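Local coordinates for acyl-CoA Binding Protein (Moniliophthora perniciosa, PDB 3FP5), which probably binds long-chain acyl-CoA esters, as other members of the acyl-CoA binding protein family do, in fatty acid metabolism, at residues 45-50 with 63-68. Residues are numbered along the deposited sequence; the frame is centred on the assembly and turned at random.
Sequences DVNISR and DAWKSV
Val46 and Lys66 bring the two backbones nearest, their CA atoms 5.8 Å apart, where the irregular loop 45-50 runs beside the C-terminal part of helix 56-66. No direct backbone hydrogen bond joins them; instead one water accepts from Val46 N and donates to Trp65 O. The indole of Trp65, carried toward the loop with CG anti to its backbone N (chi1 -170°), supplies most of the apolar contact. Val46 lies over one of its faces: the CA makes a CH-pi contact, 3.6 Å from the centroid of the six-membered ring, and Val46 CG2, anti to the backbone N, reaches Trp65 CE3 at 3.7 Å. Val46 CG1, the other methyl, turns to the aliphatic chain of Lys66, 3.8 Å from its CD, while the amine of that lysine pairs with Glu69. Asn47 OD1 comes obliquely to the far rim of the indole, 3.4 Å from Trp65 CH2, its amide plane steeply inclined to the ring. The indole N-H is used elsewhere, bonded to Gly44 O, so the ring is held both by the residue just before Asp45 and by Val46. An alanine at Trp65 would probably leave Val46 without the surface it packs on and Gly44 O without its indole donor, freeing this part of the loop to shift. At the other end, Arg50 extends to grip Asp63 side-on: NE donates to OD1 and NH2 to OD2, each at 2.8 Å, with the guanidinium and carboxylate only 10° from coplanar. This bidentate salt bridge and the tryptophan-valine contact pin the long connection between helices 28-42 and 56-66 against the latter helix, within the all-helical acyl-CoA binding protein fold.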
ATOM      1  N   ASP A  45       1.065   6.948  13.341  1.00 15.72           N
ATOM      2  CA  ASP A  45       0.171   6.160  14.188  1.00 15.38           C
ATOM      3  C   ASP A  45      -1.282   6.618  14.078  1.00 15.75           C
ATOM      4  O   ASP A  45      -1.567   7.816  13.980  1.00 15.70           O
ATOM      5  CB  ASP A  45       0.615   6.234  15.657  1.00 15.86           C
ATOM      6  CG  ASP A  45       1.842   5.374  15.954  1.00 20.27           C
ATOM      7  OD1 ASP A  45       2.137   4.444  15.185  1.00 13.98           O
ATOM      8  OD2 ASP A  45       2.512   5.615  16.983  1.00 16.30           O
ATOM      9  N   VAL A  46      -2.197   5.655  14.122  1.00 12.80           N
ATOM     10  CA  VAL A  46      -3.622   5.938  14.029  1.00 12.83           C
ATOM     11  C   VAL A  46      -4.014   7.043  15.010  1.00 12.69           C
ATOM     12  O   VAL A  46      -3.661   6.995  16.191  1.00 13.78           O
ATOM     13  CB  VAL A  46      -4.453   4.651  14.255  1.00 12.66           C
ATOM     14  CG1 VAL A  46      -4.183   4.056  15.629  1.00 17.50           C
ATOM     15  CG2 VAL A  46      -5.930   4.913  14.018  1.00 12.41           C
ATOM     16  N   ASN A  47      -4.753   8.035  14.513  1.00 12.14           N
ATOM     17  CA  ASN A  47      -5.011   9.263  15.261  1.00 12.32           C
ATOM     18  C   ASN A  47      -6.502   9.586  15.432  1.00 15.29           C
ATOM     19  O   ASN A  47      -6.865  10.711  15.808  1.00 16.53           O
ATOM     20  CB  ASN A  47      -4.306  10.429  14.565  1.00 17.57           C
ATOM     21  CG  ASN A  47      -4.824  10.658  13.152  1.00 17.11           C
ATOM     22  OD1 ASN A  47      -5.698   9.932  12.679  1.00 20.89           O
ATOM     23  ND2 ASN A  47      -4.305  11.683  12.485  1.00 25.45           N
ATOM     24  N   ILE A  48      -7.354   8.598  15.165  1.00 15.11           N
ATOM     25  CA  ILE A  48      -8.801   8.744  15.335  1.00 15.70           C
ATOM     26  C   ILE A  48      -9.364   7.522  16.035  1.00 15.06           C
ATOM     27  O   ILE A  48      -8.719   6.475  16.074  1.00 16.49           O
ATOM     28  CB  ILE A  48      -9.513   8.871  13.978  1.00 20.40           C
ATOM     29  CG1 ILE A  48      -9.194   7.653  13.103  1.00 19.33           C
ATOM     30  CG2 ILE A  48      -9.112  10.166  13.282  1.00 25.74           C
ATOM     31  CD1 ILE A  48      -9.993   7.602  11.804  1.00 28.37           C
ATOM     32  N   SER A  49     -10.565   7.656  16.593  0.50 15.82           N
ATOM     33  CA  SER A  49     -11.239   6.522  17.219  0.50 16.60           C
ATOM     34  C   SER A  49     -11.831   5.606  16.153  0.50 14.38           C
ATOM     35  O   SER A  49     -12.062   6.025  15.018  0.50 16.20           O
ATOM     36  CB  SER A  49     -12.333   6.994  18.185  0.50 21.52           C
ATOM     37  OG  SER A  49     -11.770   7.480  19.393  0.50 20.05           O
ATOM     38  N   ARG A  50     -12.063   4.351  16.519  1.00 18.38           N
ATOM     39  CA  ARG A  50     -12.616   3.386  15.581  1.00 17.18           C
ATOM     40  C   ARG A  50     -14.014   3.824  15.171  1.00 18.47           C
ATOM     41  O   ARG A  50     -14.804   4.250  16.014  1.00 19.63           O
ATOM     42  CB  ARG A  50     -12.671   2.005  16.224  1.00 17.07           C
ATOM     43  CG  ARG A  50     -13.076   0.883  15.285  1.00 18.33           C
ATOM     44  CD  ARG A  50     -12.889  -0.447  15.990  1.00 18.21           C
ATOM     45  NE  ARG A  50     -12.941  -1.601  15.093  1.00 18.93           N
ATOM     46  CZ  ARG A  50     -13.980  -2.426  14.993  1.00 25.62           C
ATOM     47  NH1 ARG A  50     -15.075  -2.213  15.719  1.00 25.02           N
ATOM     48  NH2 ARG A  50     -13.931  -3.463  14.167  1.00 25.22           N
ATOM     49  N   ASP A  63      -9.067  -0.895  11.683  1.00 14.26           N
ATOM     50  CA  ASP A  63      -8.425  -2.062  12.291  1.00 13.83           C
ATOM     51  C   ASP A  63      -7.055  -2.342  11.663  1.00 13.97           C
ATOM     52  O   ASP A  63      -6.082  -2.603  12.378  1.00 16.75           O
ATOM     53  CB  ASP A  63      -9.327  -3.291  12.156  1.00 17.90           C
ATOM     54  CG  ASP A  63     -10.527  -3.228  13.083  1.00 19.67           C
ATOM     55  OD1 ASP A  63     -10.522  -2.390  14.007  1.00 17.44           O
ATOM     56  OD2 ASP A  63     -11.480  -4.011  12.875  1.00 23.00           O
ATOM     57  N   ALA A  64      -6.985  -2.277  10.338  1.00 12.58           N
ATOM     58  CA  ALA A  64      -5.715  -2.506   9.636  1.00 16.95           C
ATOM     59  C   ALA A  64      -4.660  -1.486  10.050  1.00 14.48           C
ATOM     60  O   ALA A  64      -3.541  -1.847  10.418  1.00 11.80           O
ATOM     61  CB  ALA A  64      -5.914  -2.478   8.128  1.00 15.90           C
ATOM     62  N   TRP A  65      -5.031  -0.210   9.996  1.00 12.89           N
ATOM     63  CA  TRP A  65      -4.151   0.867  10.424  1.00 11.24           C
ATOM     64  C   TRP A  65      -3.698   0.688  11.882  1.00 12.01           C
ATOM     65  O   TRP A  65      -2.503   0.785  12.183  1.00 12.48           O
ATOM     66  CB  TRP A  65      -4.846   2.221  10.214  1.00 10.90           C
ATOM     67  CG  TRP A  65      -3.957   3.406  10.393  1.00  9.10           C
ATOM     68  CD1 TRP A  65      -2.598   3.409  10.516  1.00 12.00           C
ATOM     69  CD2 TRP A  65      -4.367   4.774  10.453  1.00 12.88           C
ATOM     70  NE1 TRP A  65      -2.136   4.701  10.654  1.00 11.96           N
ATOM     71  CE2 TRP A  65      -3.204   5.557  10.621  1.00 12.23           C
ATOM     72  CE3 TRP A  65      -5.604   5.416  10.385  1.00 13.60           C
ATOM     73  CZ2 TRP A  65      -3.245   6.950  10.714  1.00 13.27           C
ATOM     74  CZ3 TRP A  65      -5.641   6.802  10.481  1.00 14.32           C
ATOM     75  CH2 TRP A  65      -4.472   7.551  10.646  1.00 13.29           C
ATOM     76  N   LYS A  66      -4.644   0.417  12.782  1.00 12.08           N
ATOM     77  CA  LYS A  66      -4.326   0.209  14.192  1.00 13.21           C
ATOM     78  C   LYS A  66      -3.309  -0.927  14.348  1.00 13.37           C
ATOM     79  O   LYS A  66      -2.407  -0.853  15.181  1.00 14.28           O
ATOM     80  CB  LYS A  66      -5.609  -0.079  14.996  1.00 11.68           C
ATOM     81  CG  LYS A  66      -5.365  -0.471  16.457  1.00 14.95           C
ATOM     82  CD  LYS A  66      -4.797   0.685  17.261  1.00 18.43           C
ATOM     83  CE  LYS A  66      -4.794   0.390  18.762  1.00 19.67           C
ATOM     84  NZ  LYS A  66      -4.467   1.626  19.507  1.00 20.56           N
ATOM     85  N   SER A  67      -3.424  -1.952  13.508  1.00 12.22           N
ATOM     86  CA  SER A  67      -2.560  -3.133  13.625  1.00 14.90           C
ATOM     87  C   SER A  67      -1.077  -2.862  13.333  1.00 14.12           C
ATOM     88  O   SER A  67      -0.217  -3.684  13.665  1.00 20.15           O
ATOM     89  CB  SER A  67      -3.081  -4.283  12.757  1.00 13.34           C
ATOM     90  OG  SER A  67      -2.760  -4.099  11.389  1.00 13.79           O
ATOM     91  N   VAL A  68      -0.776  -1.724  12.716  1.00 12.55           N
ATOM     92  CA  VAL A  68       0.616  -1.374  12.448  1.00 12.34           C
ATOM     93  C   VAL A  68       1.103  -0.189  13.282  1.00 12.53           C
ATOM     94  O   VAL A  68       2.135   0.418  12.985  1.00 11.96           O
ATOM     95  CB  VAL A  68       0.907  -1.170  10.941  1.00 13.07           C
ATOM     96  CG1 VAL A  68       0.680  -2.469  10.199  1.00 15.08           C
ATOM     97  CG2 VAL A  68       0.047  -0.042  10.344  1.00 11.56           C
TER
HETATM   98  O   HOH W   1      -1.253   2.950  13.525  1.00 12.44           O